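Local coordinates for L-Ala-D/L-Glu epimerase, a muconate lactonizing enzyme (Klebsiella pneumoniae subsp. pneumoniae MGH 78578, PDB 3FCP), which is a muconate lactonizing enzyme-like member of the enolase superfamily that binds a magnesium ion in its barrel domain, at residues Lys168-Ala173 / Arg197-Gln202; Val221-Gln226 / Ala246-Glu251; Val36-Thr41 / Ser107-Ala112; Gly306-Val311 / Pro356-Glu361. All coordinates share one frame; numbering follows the deposited sequence.

Interaction 1 (Lys168-Ala173 / Arg197-Gln202); sequences KLKIGA and RVDVNQ. With MG (magnesium ion), chain I.
Asp199 sits between Lys168 and Lys170, and its OD2 is the shared partner of both ammonium groups beside the magnesium site. Lys168 arrives with its chain extended and NZ 3.2 Å from Asp199 OD2, a salt bridge whose hydrogen bond is weak; Lys168 NZ also pairs with Glu327 and Glu225. Lys170 runs alongside the aspartate and makes a longer ion pair, with NZ 3.8 Å from Asp199 OD2. A magnesium-bound water also donates to Asp199 OD2, while a second has Asp199 OD1 among the acceptors in reach, so this carboxylate belongs to the second shell of the metal. The direct ligand is Asn201, whose OD1 lies 2.2 Å from the magnesium ion. Asp199 OD1 closes an Asx turn by accepting from Asn201 N at 3.0 Å, the N-H coming from above the carboxylate plane, tying the metal ligand to its strand. Asp199 shares a face with both lysines; with CG anti to the backbone N (chi1 -180°), its carboxylate lies toward the strand's end and the metal. Behind it the two parallel strands are joined by Leu169 N to Arg197 O (2.7 Å), Asp199 N to Leu169 O and Ile171 N to Asp199 O. On the other face Ile171 CD1 packs 4.0 Å from Val198 CB. Helix 176-189, the connection of this beta-alpha-beta unit, packs there; strands 136-143 and 223-225 flank the pair.

Interaction 2 (Val221-Gln226 / Ala246-Glu251); sequences VDLIEQ and AILADE. With MG (magnesium ion), chain I.
Glu225 lies alongside Leu248 and ends beside Asp250, linking the strand pair to the metal site at its C-terminal end. With CG anti to the backbone N (chi1 -170°) and the chain extended beyond it, CB leaves the sheet next to Leu248 CB and CD1. Glu225 CG then rests 3.4 Å from Leu248 CD1, and the carboxyl carbon CD passes the same methyl. At the tip OE1 forms a salt bridge with Lys168, whereas OE2 lies 2.8 Å from a magnesium-bound water, probably as acceptor, though that water has other acceptors in reach. Glu225 OE2 also comes within 3.2 Å of Asp250 OD2, an acceptor facing an acceptor, where the side chains cross obliquely with carboxylate planes 52° apart. The nearby cation and lysines would be expected to offset that repulsion. Parallel strands 223-225 and 246-249, paired by Ile224 N to Ala246 O, Leu248 N to Ile224 O and Gln226 N to Leu248 O, form with helix 233-242 a beta-alpha-beta unit of the barrel, and as in other enolase-superfamily barrels the metal ligands follow the strand ends. Asp250 OD2 binds the magnesium ion at 2.3 Å and Glu251 OE2 at 2.2 Å, with Glu251 OE1 a longer second contact at 2.7 Å; Asp250 OD1 makes a salt bridge with Lys277. Gln226 meets the backbone here: its OE1 accepts from Asp250 N (2.9 Å) in the carbonyl plane and from Ala252 N, while NE2 donates to Val228 O. Leu223 splays its methyls, CD1 packing tightly at 3.5 Å on Ala246 CB and CD2 meeting Leu248 CG.

Interaction 3 (Val36-Thr41 / Ser107-Ala112); sequences VIVRLT and SAIETA
In the N-terminal capping domain of the enolase superfamily, the three-stranded antiparallel sheet packs on helices, and here Val38 and Leu40 of its central strand 33-42 meet Ala108, Ile109 and Ala112 of helix 103-121. Strand and helix segments cross at -42°, their axes approaching to 8.3 Å. Val38 does most of the touching with both branches. Its CG1 stands between the backbone N and the carbonyl carbon (chi1 52°), and there it reaches the helix backbone, 3.4 Å from Ala108 O and 3.7 Å from Ala108 CB. The same methyl comes within 4.2 Å of Ala112 CB, one turn further on. Val38 CG2 meets Ile109 CD1 at 4.0 Å, the two side chains crossing at about a right angle. Ile109 starts out away from the strand, and only CD1 returns to it. Two residues on, on the same face of the strand, Leu40 CB rests 4.1 Å from Ala112 CB. The helix therefore offers two single methyls where the strand runs nearest. All five residues are buried and every contact between side chains is apolar, consistent with strand and helix being held by shape and exclusion of water, no directed bond being found between these segments.

Interaction 4 (Gly306-Val311 / Pro356-Glu361); sequences GTVGTV and PGLGVE
Gly306 O takes two donors from Thr310, at the start of the helix whose Thr307, Val308 and Val311 side chains meet Leu358 and Val360. The hydroxyl OG1 of Thr310 donates to Gly306 O at 2.7 Å from above the carbonyl plane, and Thr310 N makes the regular helical bond to the same oxygen. Gly306 is the N-cap residue; Glu51 accepts from Gly306 N and Gly309 N, and Asp337 from Thr307 N, acidic groups thus satisfying N-H groups of this first turn. Across the contact the meeting is apolar. Val311 makes the most contacts on the helix: its CG1 lies between the backbone N and the carbonyl carbon (chi1 74°), which brings it tip to tip with Val360, 4.0 Å from Val360 CG2. Val311 CG1 also touches Leu358 CB at 4.0 Å. The other branch, Val311 CG2, rests 3.5 Å from Leu358 O, a carbonyl that accepts from His315, one helical turn after Val311. Thr307 turns its methyl, not its hydroxyl, to the loop, with CG2 3.8 Å from Val360 CG1. Val308 adds a looser touch of CG1 on Leu358 CD1. Gly359 has a phi of 95° that suits glycine, and the turn there lets Leu358 and Val360 both point to the helix. Lying between strand 349-351 and helix 364-370 in the chain, the loop packs with the start of helix 307-317, both of the barrel domain, against the N-terminal domain: Ile49 of strand 47-53 touches Val308 and Leu358, and Asp115 of helix 103-121 accepts from Leu358 N.

How the interactions relate
From the N terminus, interaction 3 comes first, closing a span of 65 residues within the capping domain. Interactions 1 and 2 follow as short loops of 23 and 19 residues, each a beta-alpha-beta unit of the barrel, and interaction 4 closes 44 residues near the C terminus. All four run in series; none nests in or crosses another. Interactions 1 and 2 adjoin, since strands 195-199 and 223-225 are neighbours, and they share the magnesium ion and its three waters. About 28 to 31 Å away, centre to centre, interactions 3 and 4 meet where Thr111 CG2 lies 3.8 Å from Leu358 CD1, joining the capping domain to the late barrel segments.

Interaction 1 (Lys168-Ala173 / Arg197-Gln202)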
loop_
_atom_site.group_PDB
_atom_site.type_symbol
_atom_site.label_atom_id
_atom_site.label_comp_id
_atom_site.label_asym_id
_atom_site.label_seq_id
_atom_site.Cartn_x
_atom_site.Cartn_y
_atom_site.Cartn_z
ATOM N N LYS A 168 26.444 18.965 -18.872
ATOM C CA LYS A 168 25.245 19.187 -18.074
ATOM C C LYS A 168 24.604 20.470 -18.586
ATOM O O LYS A 168 25.209 21.540 -18.529
ATOM C CB LYS A 168 25.610 19.320 -16.591
ATOM C CG LYS A 168 24.496 19.876 -15.712
ATOM C CD LYS A 168 24.897 19.893 -14.238
ATOM C CE LYS A 168 23.972 20.790 -13.425
ATOM N NZ LYS A 168 24.170 20.651 -11.949
ATOM N N LEU A 169 23.387 20.363 -19.107
ATOM C CA LEU A 169 22.696 21.532 -19.636
ATOM C C LEU A 169 21.687 22.058 -18.631
ATOM O O LEU A 169 20.900 21.295 -18.065
ATOM C CB LEU A 169 21.966 21.189 -20.937
ATOM C CG LEU A 169 22.575 20.144 -21.873
ATOM C CD1 LEU A 169 21.733 20.078 -23.146
ATOM C CD2 LEU A 169 24.014 20.481 -22.187
ATOM N N LYS A 170 21.712 23.363 -18.399
ATOM C CA LYS A 170 20.766 23.945 -17.465
ATOM C C LYS A 170 19.582 24.487 -18.245
ATOM O O LYS A 170 19.746 25.192 -19.245
ATOM C CB LYS A 170 21.431 25.045 -16.633
ATOM C CG LYS A 170 22.575 24.509 -15.770
ATOM C CD LYS A 170 22.678 25.205 -14.415
ATOM C CE LYS A 170 21.473 24.901 -13.528
ATOM N NZ LYS A 170 21.628 25.495 -12.157
ATOM N N ILE A 171 18.388 24.125 -17.796
ATOM C CA ILE A 171 17.164 24.562 -18.445
ATOM C C ILE A 171 16.135 24.848 -17.369
ATOM O O ILE A 171 16.434 24.739 -16.182
ATOM C CB ILE A 171 16.617 23.473 -19.387
ATOM C CG1 ILE A 171 16.407 22.172 -18.605
ATOM C CG2 ILE A 171 17.593 23.242 -20.535
ATOM C CD1 ILE A 171 15.798 21.046 -19.416
ATOM N N GLY A 172 14.927 25.210 -17.790
ATOM C CA GLY A 172 13.873 25.506 -16.842
ATOM C C GLY A 172 13.603 26.992 -16.694
ATOM O O GLY A 172 12.715 27.389 -15.944
ATOM N N ALA A 173 14.357 27.816 -17.414
ATOM C CA ALA A 173 14.188 29.268 -17.345
ATOM C C ALA A 173 13.309 29.798 -18.474
ATOM O O ALA A 173 12.908 30.961 -18.462
ATOM C CB ALA A 173 15.554 29.954 -17.387
ATOM N N ARG A 197 23.371 15.429 -19.980
ATOM C CA ARG A 197 22.527 15.452 -18.792
ATOM C C ARG A 197 21.891 16.836 -18.752
ATOM O O ARG A 197 22.459 17.798 -19.279
ATOM C CB ARG A 197 23.348 15.242 -17.510
ATOM C CG ARG A 197 24.165 13.938 -17.437
ATOM C CD ARG A 197 25.581 14.132 -17.977
ATOM N NE ARG A 197 26.410 12.936 -17.818
ATOM C CZ ARG A 197 26.874 12.486 -16.655
ATOM N NH1 ARG A 197 26.598 13.126 -15.526
ATOM N NH2 ARG A 197 27.620 11.394 -16.622
ATOM N N VAL A 198 20.711 16.945 -18.150
ATOM C CA VAL A 198 20.051 18.243 -18.036
ATOM C C VAL A 198 19.704 18.473 -16.573
ATOM O O VAL A 198 19.511 17.521 -15.809
ATOM C CB VAL A 198 18.751 18.327 -18.879
ATOM C CG1 VAL A 198 19.038 17.921 -20.322
ATOM C CG2 VAL A 198 17.657 17.455 -18.267
ATOM N N ASP A 199 19.630 19.739 -16.192
ATOM C CA ASP A 199 19.305 20.122 -14.829
ATOM C C ASP A 199 18.236 21.204 -14.905
ATOM O O ASP A 199 18.482 22.288 -15.432
ATOM C CB ASP A 199 20.571 20.638 -14.125
ATOM C CG ASP A 199 20.321 21.059 -12.683
ATOM O OD1 ASP A 199 19.275 20.678 -12.116
ATOM O OD2 ASP A 199 21.183 21.768 -12.119
ATOM N N VAL A 200 17.043 20.893 -14.397
ATOM C CA VAL A 200 15.925 21.828 -14.408
ATOM C C VAL A 200 15.878 22.607 -13.093
ATOM O O VAL A 200 15.120 23.563 -12.947
ATOM C CB VAL A 200 14.579 21.079 -14.587
ATOM C CG1 VAL A 200 13.510 22.042 -15.092
ATOM C CG2 VAL A 200 14.750 19.916 -15.546
ATOM N N ASN A 201 16.695 22.177 -12.137
ATOM C CA ASN A 201 16.778 22.808 -10.824
ATOM C C ASN A 201 15.440 23.259 -10.235
ATOM O O ASN A 201 15.258 24.439 -9.921
ATOM C CB ASN A 201 17.758 23.989 -10.874
ATOM C CG ASN A 201 18.162 24.479 -9.484
ATOM O OD1 ASN A 201 18.522 23.684 -8.606
ATOM N ND2 ASN A 201 18.122 25.794 -9.287
ATOM N N GLN A 202 14.508 22.315 -10.095
ATOM C CA GLN A 202 13.194 22.573 -9.493
ATOM C C GLN A 202 12.164 23.375 -10.282
ATOM O O GLN A 202 11.036 23.523 -9.829
ATOM C CB GLN A 202 13.365 23.281 -8.144
ATOM C CG GLN A 202 14.016 22.468 -7.048
ATOM C CD GLN A 202 14.013 23.205 -5.716
ATOM O OE1 GLN A 202 14.831 24.100 -5.472
ATOM N NE2 GLN A 202 13.078 22.841 -4.854
HETATM MG MG MG I . 20.013 22.267 -7.864
HETATM O O HOH W 1 21.163 22.948 -9.896
HETATM O O HOH W 2 19.483 20.487 -9.548
HETATM O O HOH W 3 21.903 23.836 -7.062
#

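Interaction 2 (Val221-Gln226 / Ala246-Glu251)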
loop_
_atom_site.group_PDB
_atom_site.type_symbol
_atom_site.label_atom_id
_atom_site.label_comp_id
_atom_site.label_asym_id
_atom_site.label_seq_id
_atom_site.Cartn_x
_atom_site.Cartn_y
_atom_site.Cartn_z
ATOM N N VAL A 221 18.578 11.823 -23.631
ATOM C CA VAL A 221 19.232 12.428 -22.473
ATOM C C VAL A 221 19.503 11.305 -21.465
ATOM O O VAL A 221 18.621 10.496 -21.182
ATOM C CB VAL A 221 18.334 13.517 -21.857
ATOM C CG1 VAL A 221 18.963 14.080 -20.586
ATOM C CG2 VAL A 221 18.123 14.626 -22.878
ATOM N N ASP A 222 20.725 11.252 -20.939
ATOM C CA ASP A 222 21.113 10.198 -20.000
ATOM C C ASP A 222 20.687 10.410 -18.560
ATOM O O ASP A 222 20.534 9.447 -17.805
ATOM C CB ASP A 222 22.633 10.005 -20.003
ATOM C CG ASP A 222 23.169 9.571 -21.348
ATOM O OD1 ASP A 222 22.488 8.792 -22.042
ATOM O OD2 ASP A 222 24.288 9.998 -21.697
ATOM N N LEU A 223 20.507 11.664 -18.172
ATOM C CA LEU A 223 20.146 11.967 -16.796
ATOM C C LEU A 223 19.401 13.292 -16.702
ATOM O O LEU A 223 19.784 14.274 -17.334
ATOM C CB LEU A 223 21.426 12.031 -15.956
ATOM C CG LEU A 223 21.347 12.147 -14.431
ATOM C CD1 LEU A 223 20.826 10.834 -13.841
ATOM C CD2 LEU A 223 22.742 12.458 -13.885
ATOM N N ILE A 224 18.337 13.312 -15.908
ATOM C CA ILE A 224 17.537 14.520 -15.707
ATOM C C ILE A 224 17.636 14.871 -14.225
ATOM O O ILE A 224 17.193 14.096 -13.375
ATOM C CB ILE A 224 16.049 14.275 -16.049
ATOM C CG1 ILE A 224 15.914 13.758 -17.488
ATOM C CG2 ILE A 224 15.260 15.573 -15.869
ATOM C CD1 ILE A 224 14.485 13.312 -17.856
ATOM N N GLU A 225 18.214 16.030 -13.919
ATOM C CA GLU A 225 18.392 16.461 -12.536
ATOM C C GLU A 225 17.262 17.333 -11.983
ATOM O O GLU A 225 16.836 18.301 -12.620
ATOM C CB GLU A 225 19.721 17.212 -12.399
ATOM C CG GLU A 225 20.146 17.499 -10.960
ATOM C CD GLU A 225 21.456 18.273 -10.869
ATOM O OE1 GLU A 225 22.211 18.307 -11.871
ATOM O OE2 GLU A 225 21.737 18.838 -9.789
ATOM N N GLN A 226 16.793 16.967 -10.790
ATOM C CA GLN A 226 15.741 17.678 -10.058
ATOM C C GLN A 226 14.741 18.404 -10.954
ATOM O O GLN A 226 14.626 19.633 -10.910
ATOM C CB GLN A 226 16.393 18.675 -9.093
ATOM C CG GLN A 226 15.491 19.200 -7.990
ATOM C CD GLN A 226 15.060 18.112 -7.019
ATOM O OE1 GLN A 226 15.891 17.398 -6.453
ATOM N NE2 GLN A 226 13.757 17.987 -6.820
ATOM N N ALA A 246 17.408 7.987 -16.499
ATOM C CA ALA A 246 17.736 8.216 -15.095
ATOM C C ALA A 246 17.387 9.597 -14.540
ATOM O O ALA A 246 17.519 10.611 -15.225
ATOM C CB ALA A 246 19.220 7.926 -14.868
ATOM N N ILE A 247 16.951 9.615 -13.279
ATOM C CA ILE A 247 16.610 10.844 -12.571
ATOM C C ILE A 247 17.661 11.078 -11.478
ATOM O O ILE A 247 18.030 10.152 -10.747
ATOM C CB ILE A 247 15.206 10.759 -11.893
ATOM C CG1 ILE A 247 14.123 10.458 -12.938
ATOM C CG2 ILE A 247 14.891 12.067 -11.181
ATOM C CD1 ILE A 247 14.118 11.409 -14.129
ATOM N N LEU A 248 18.136 12.312 -11.377
ATOM C CA LEU A 248 19.137 12.700 -10.389
ATOM C C LEU A 248 18.475 13.628 -9.364
ATOM O O LEU A 248 17.948 14.680 -9.722
ATOM C CB LEU A 248 20.284 13.454 -11.077
ATOM C CG LEU A 248 21.727 13.427 -10.543
ATOM C CD1 LEU A 248 22.298 14.841 -10.624
ATOM C CD2 LEU A 248 21.815 12.877 -9.124
ATOM N N ALA A 249 18.494 13.238 -8.097
ATOM C CA ALA A 249 17.907 14.074 -7.058
ATOM C C ALA A 249 18.955 15.064 -6.533
ATOM O O ALA A 249 20.099 14.681 -6.282
ATOM C CB ALA A 249 17.397 13.197 -5.914
ATOM N N ASP A 250 18.579 16.331 -6.389
ATOM C CA ASP A 250 19.509 17.326 -5.850
ATOM C C ASP A 250 18.894 17.938 -4.596
ATOM O O ASP A 250 19.087 17.414 -3.499
ATOM C CB ASP A 250 19.842 18.426 -6.880
ATOM C CG ASP A 250 20.890 19.425 -6.361
ATOM O OD1 ASP A 250 21.446 19.203 -5.258
ATOM O OD2 ASP A 250 21.165 20.434 -7.053
ATOM N N GLU A 251 18.131 19.021 -4.755
ATOM C CA GLU A 251 17.505 19.679 -3.608
ATOM C C GLU A 251 16.636 18.754 -2.757
ATOM O O GLU A 251 16.419 19.026 -1.575
ATOM C CB GLU A 251 16.660 20.883 -4.058
ATOM C CG GLU A 251 17.445 22.154 -4.395
ATOM C CD GLU A 251 18.248 22.041 -5.680
ATOM O OE1 GLU A 251 17.907 21.202 -6.541
ATOM O OE2 GLU A 251 19.218 22.809 -5.832
HETATM MG MG MG I . 20.013 22.267 -7.864
HETATM O O HOH W 2 19.483 20.487 -9.548
HETATM O O HOH W 1 21.163 22.948 -9.896
HETATM O O HOH W 3 21.903 23.836 -7.062
#

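Interaction 3 (Val36-Thr41 / Ser107-Ala112)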
loop_
_atom_site.group_PDB
_atom_site.type_symbol
_atom_site.label_atom_id
_atom_site.label_comp_id
_atom_site.label_asym_id
_atom_site.label_seq_id
_atom_site.Cartn_x
_atom_site.Cartn_y
_atom_site.Cartn_z
ATOM N N VAL A 36 32.928 31.722 1.634
ATOM C CA VAL A 36 33.151 31.930 3.060
ATOM C C VAL A 36 34.292 30.972 3.390
ATOM O O VAL A 36 34.129 29.747 3.348
ATOM C CB VAL A 36 31.927 31.595 3.927
ATOM C CG1 VAL A 36 32.279 31.811 5.393
ATOM C CG2 VAL A 36 30.754 32.496 3.547
ATOM N N ILE A 37 35.452 31.545 3.685
ATOM C CA ILE A 37 36.647 30.783 3.984
ATOM C C ILE A 37 36.900 30.760 5.482
ATOM O O ILE A 37 36.688 31.756 6.182
ATOM C CB ILE A 37 37.877 31.403 3.261
ATOM C CG1 ILE A 37 37.663 31.358 1.745
ATOM C CG2 ILE A 37 39.157 30.675 3.654
ATOM C CD1 ILE A 37 37.529 29.966 1.172
ATOM N N VAL A 38 37.353 29.617 5.971
ATOM C CA VAL A 38 37.640 29.467 7.384
ATOM C C VAL A 38 39.045 28.934 7.610
ATOM O O VAL A 38 39.561 28.145 6.817
ATOM C CB VAL A 38 36.623 28.504 8.059
ATOM C CG1 VAL A 38 36.559 27.197 7.292
ATOM C CG2 VAL A 38 37.029 28.228 9.500
ATOM N N ARG A 39 39.670 29.401 8.685
ATOM C CA ARG A 39 40.989 28.919 9.075
ATOM C C ARG A 39 40.857 28.569 10.547
ATOM O O ARG A 39 40.508 29.413 11.373
ATOM C CB ARG A 39 42.078 29.976 8.886
ATOM C CG ARG A 39 43.461 29.468 9.313
ATOM C CD ARG A 39 44.570 30.397 8.864
ATOM N NE ARG A 39 44.402 31.741 9.401
ATOM C CZ ARG A 39 45.065 32.804 8.958
ATOM N NH1 ARG A 39 45.942 32.672 7.973
ATOM N NH2 ARG A 39 44.842 33.998 9.493
ATOM N N LEU A 40 41.111 27.308 10.866
ATOM C CA LEU A 40 41.015 26.838 12.234
ATOM C C LEU A 40 42.417 26.556 12.747
ATOM O O LEU A 40 43.180 25.824 12.118
ATOM C CB LEU A 40 40.151 25.574 12.285
ATOM C CG LEU A 40 39.813 24.979 13.656
ATOM C CD1 LEU A 40 38.525 24.161 13.548
ATOM C CD2 LEU A 40 40.969 24.122 14.153
ATOM N N THR A 41 42.755 27.152 13.886
ATOM C CA THR A 41 44.071 26.968 14.472
ATOM C C THR A 41 43.994 26.082 15.703
ATOM O O THR A 41 43.168 26.311 16.591
ATOM C CB THR A 41 44.697 28.321 14.867
ATOM O OG1 THR A 41 44.830 29.142 13.701
ATOM C CG2 THR A 41 46.076 28.109 15.486
ATOM N N SER A 107 29.957 22.367 7.095
ATOM C CA SER A 107 30.840 21.781 6.093
ATOM C C SER A 107 32.202 22.482 6.039
ATOM O O SER A 107 33.236 21.830 5.872
ATOM C CB SER A 107 30.180 21.832 4.716
ATOM O OG SER A 107 31.098 21.440 3.716
ATOM N N ALA A 108 32.201 23.806 6.162
ATOM C CA ALA A 108 33.454 24.564 6.144
ATOM C C ALA A 108 34.303 24.156 7.347
ATOM O O ALA A 108 35.510 23.945 7.227
ATOM C CB ALA A 108 33.169 26.070 6.181
ATOM N N ILE A 109 33.665 24.041 8.507
ATOM C CA ILE A 109 34.362 23.650 9.731
ATOM C C ILE A 109 34.873 22.207 9.676
ATOM O O ILE A 109 36.012 21.925 10.062
ATOM C CB ILE A 109 33.436 23.790 10.971
ATOM C CG1 ILE A 109 33.057 25.260 11.179
ATOM C CG2 ILE A 109 34.130 23.214 12.206
ATOM C CD1 ILE A 109 34.245 26.181 11.427
ATOM N N GLU A 110 34.031 21.289 9.210
ATOM C CA GLU A 110 34.429 19.886 9.127
ATOM C C GLU A 110 35.605 19.750 8.171
ATOM O O GLU A 110 36.530 18.968 8.408
ATOM C CB GLU A 110 33.260 19.015 8.643
ATOM C CG GLU A 110 33.547 17.528 8.724
ATOM C CD GLU A 110 32.373 16.669 8.287
ATOM O OE1 GLU A 110 32.306 16.297 7.099
ATOM O OE2 GLU A 110 31.515 16.371 9.139
ATOM N N THR A 111 35.572 20.522 7.090
ATOM C CA THR A 111 36.643 20.485 6.104
ATOM C C THR A 111 37.955 20.923 6.747
ATOM O O THR A 111 38.989 20.267 6.589
ATOM C CB THR A 111 36.340 21.423 4.915
ATOM O OG1 THR A 111 35.152 20.978 4.246
ATOM C CG2 THR A 111 37.516 21.430 3.923
ATOM N N ALA A 112 37.904 22.029 7.484
ATOM C CA ALA A 112 39.093 22.562 8.139
ATOM C C ALA A 112 39.633 21.578 9.173
ATOM O O ALA A 112 40.850 21.385 9.287
ATOM C CB ALA A 112 38.770 23.912 8.798
#

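Interaction 4 (Gly306-Val311 / Pro356-Glu361)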
loop_
_atom_site.group_PDB
_atom_site.type_symbol
_atom_site.label_atom_id
_atom_site.label_comp_id
_atom_site.label_asym_id
_atom_site.label_seq_id
_atom_site.Cartn_x
_atom_site.Cartn_y
_atom_site.Cartn_z
ATOM N N GLY A 306 35.195 27.284 -4.770
ATOM C CA GLY A 306 36.487 27.616 -5.333
ATOM C C GLY A 306 37.357 26.383 -5.122
ATOM O O GLY A 306 36.830 25.290 -4.907
ATOM N N THR A 307 38.676 26.544 -5.150
ATOM C CA THR A 307 39.585 25.419 -4.983
ATOM C C THR A 307 39.509 24.683 -3.640
ATOM O O THR A 307 39.588 23.456 -3.608
ATOM C CB THR A 307 41.049 25.854 -5.227
ATOM O OG1 THR A 307 41.183 26.330 -6.573
ATOM C CG2 THR A 307 42.008 24.683 -5.015
ATOM N N VAL A 308 39.356 25.413 -2.537
ATOM C CA VAL A 308 39.294 24.762 -1.226
ATOM C C VAL A 308 38.093 23.820 -1.095
ATOM O O VAL A 308 38.259 22.628 -0.821
ATOM C CB VAL A 308 39.250 25.801 -0.082
ATOM C CG1 VAL A 308 39.084 25.087 1.258
ATOM C CG2 VAL A 308 40.554 26.631 -0.074
ATOM N N GLY A 309 36.892 24.359 -1.298
ATOM C CA GLY A 309 35.684 23.557 -1.196
ATOM C C GLY A 309 35.616 22.460 -2.245
ATOM O O GLY A 309 35.067 21.381 -2.007
ATOM N N THR A 310 36.169 22.737 -3.420
ATOM C CA THR A 310 36.173 21.762 -4.492
ATOM C C THR A 310 37.069 20.580 -4.157
ATOM O O THR A 310 36.646 19.435 -4.294
ATOM C CB THR A 310 36.618 22.404 -5.819
ATOM O OG1 THR A 310 35.599 23.309 -6.261
ATOM C CG2 THR A 310 36.851 21.345 -6.888
ATOM N N VAL A 311 38.293 20.834 -3.695
ATOM C CA VAL A 311 39.186 19.718 -3.375
ATOM C C VAL A 311 38.654 18.949 -2.158
ATOM O O VAL A 311 38.788 17.729 -2.078
ATOM C CB VAL A 311 40.659 20.187 -3.116
ATOM C CG1 VAL A 311 40.784 20.865 -1.762
ATOM C CG2 VAL A 311 41.599 18.990 -3.197
ATOM N N PRO A 356 49.749 15.874 2.590
ATOM C CA PRO A 356 48.977 15.965 3.841
ATOM C C PRO A 356 47.817 16.961 3.835
ATOM O O PRO A 356 47.950 18.079 3.351
ATOM C CB PRO A 356 50.041 16.323 4.878
ATOM C CG PRO A 356 51.291 15.664 4.316
ATOM C CD PRO A 356 51.190 16.046 2.854
ATOM N N GLY A 357 46.683 16.544 4.392
ATOM C CA GLY A 357 45.514 17.406 4.441
ATOM C C GLY A 357 44.789 17.507 3.113
ATOM O O GLY A 357 44.744 16.546 2.340
ATOM N N LEU A 358 44.211 18.673 2.848
ATOM C CA LEU A 358 43.491 18.898 1.600
ATOM C C LEU A 358 44.447 18.936 0.415
ATOM O O LEU A 358 44.078 18.584 -0.708
ATOM C CB LEU A 358 42.725 20.219 1.663
ATOM C CG LEU A 358 41.551 20.299 2.638
ATOM C CD1 LEU A 358 41.161 21.752 2.846
ATOM C CD2 LEU A 358 40.377 19.497 2.084
ATOM N N GLY A 359 45.672 19.390 0.663
ATOM C CA GLY A 359 46.643 19.483 -0.412
ATOM C C GLY A 359 46.698 20.869 -1.039
ATOM O O GLY A 359 47.345 21.061 -2.061
ATOM N N VAL A 360 46.002 21.834 -0.446
ATOM C CA VAL A 360 46.021 23.203 -0.952
ATOM C C VAL A 360 46.342 24.134 0.203
ATOM O O VAL A 360 46.003 23.853 1.358
ATOM C CB VAL A 360 44.673 23.618 -1.598
ATOM C CG1 VAL A 360 44.417 22.772 -2.844
ATOM C CG2 VAL A 360 43.537 23.469 -0.602
ATOM N N GLU A 361 46.996 25.245 -0.111
ATOM C CA GLU A 361 47.404 26.207 0.907
ATOM C C GLU A 361 46.791 27.580 0.651
ATOM O O GLU A 361 46.599 27.986 -0.497
ATOM C CB GLU A 361 48.932 26.322 0.903
ATOM C CG GLU A 361 49.562 26.610 2.252
ATOM C CD GLU A 361 49.511 25.414 3.188
ATOM O OE1 GLU A 361 48.403 25.039 3.621
ATOM O OE2 GLU A 361 50.581 24.841 3.487
#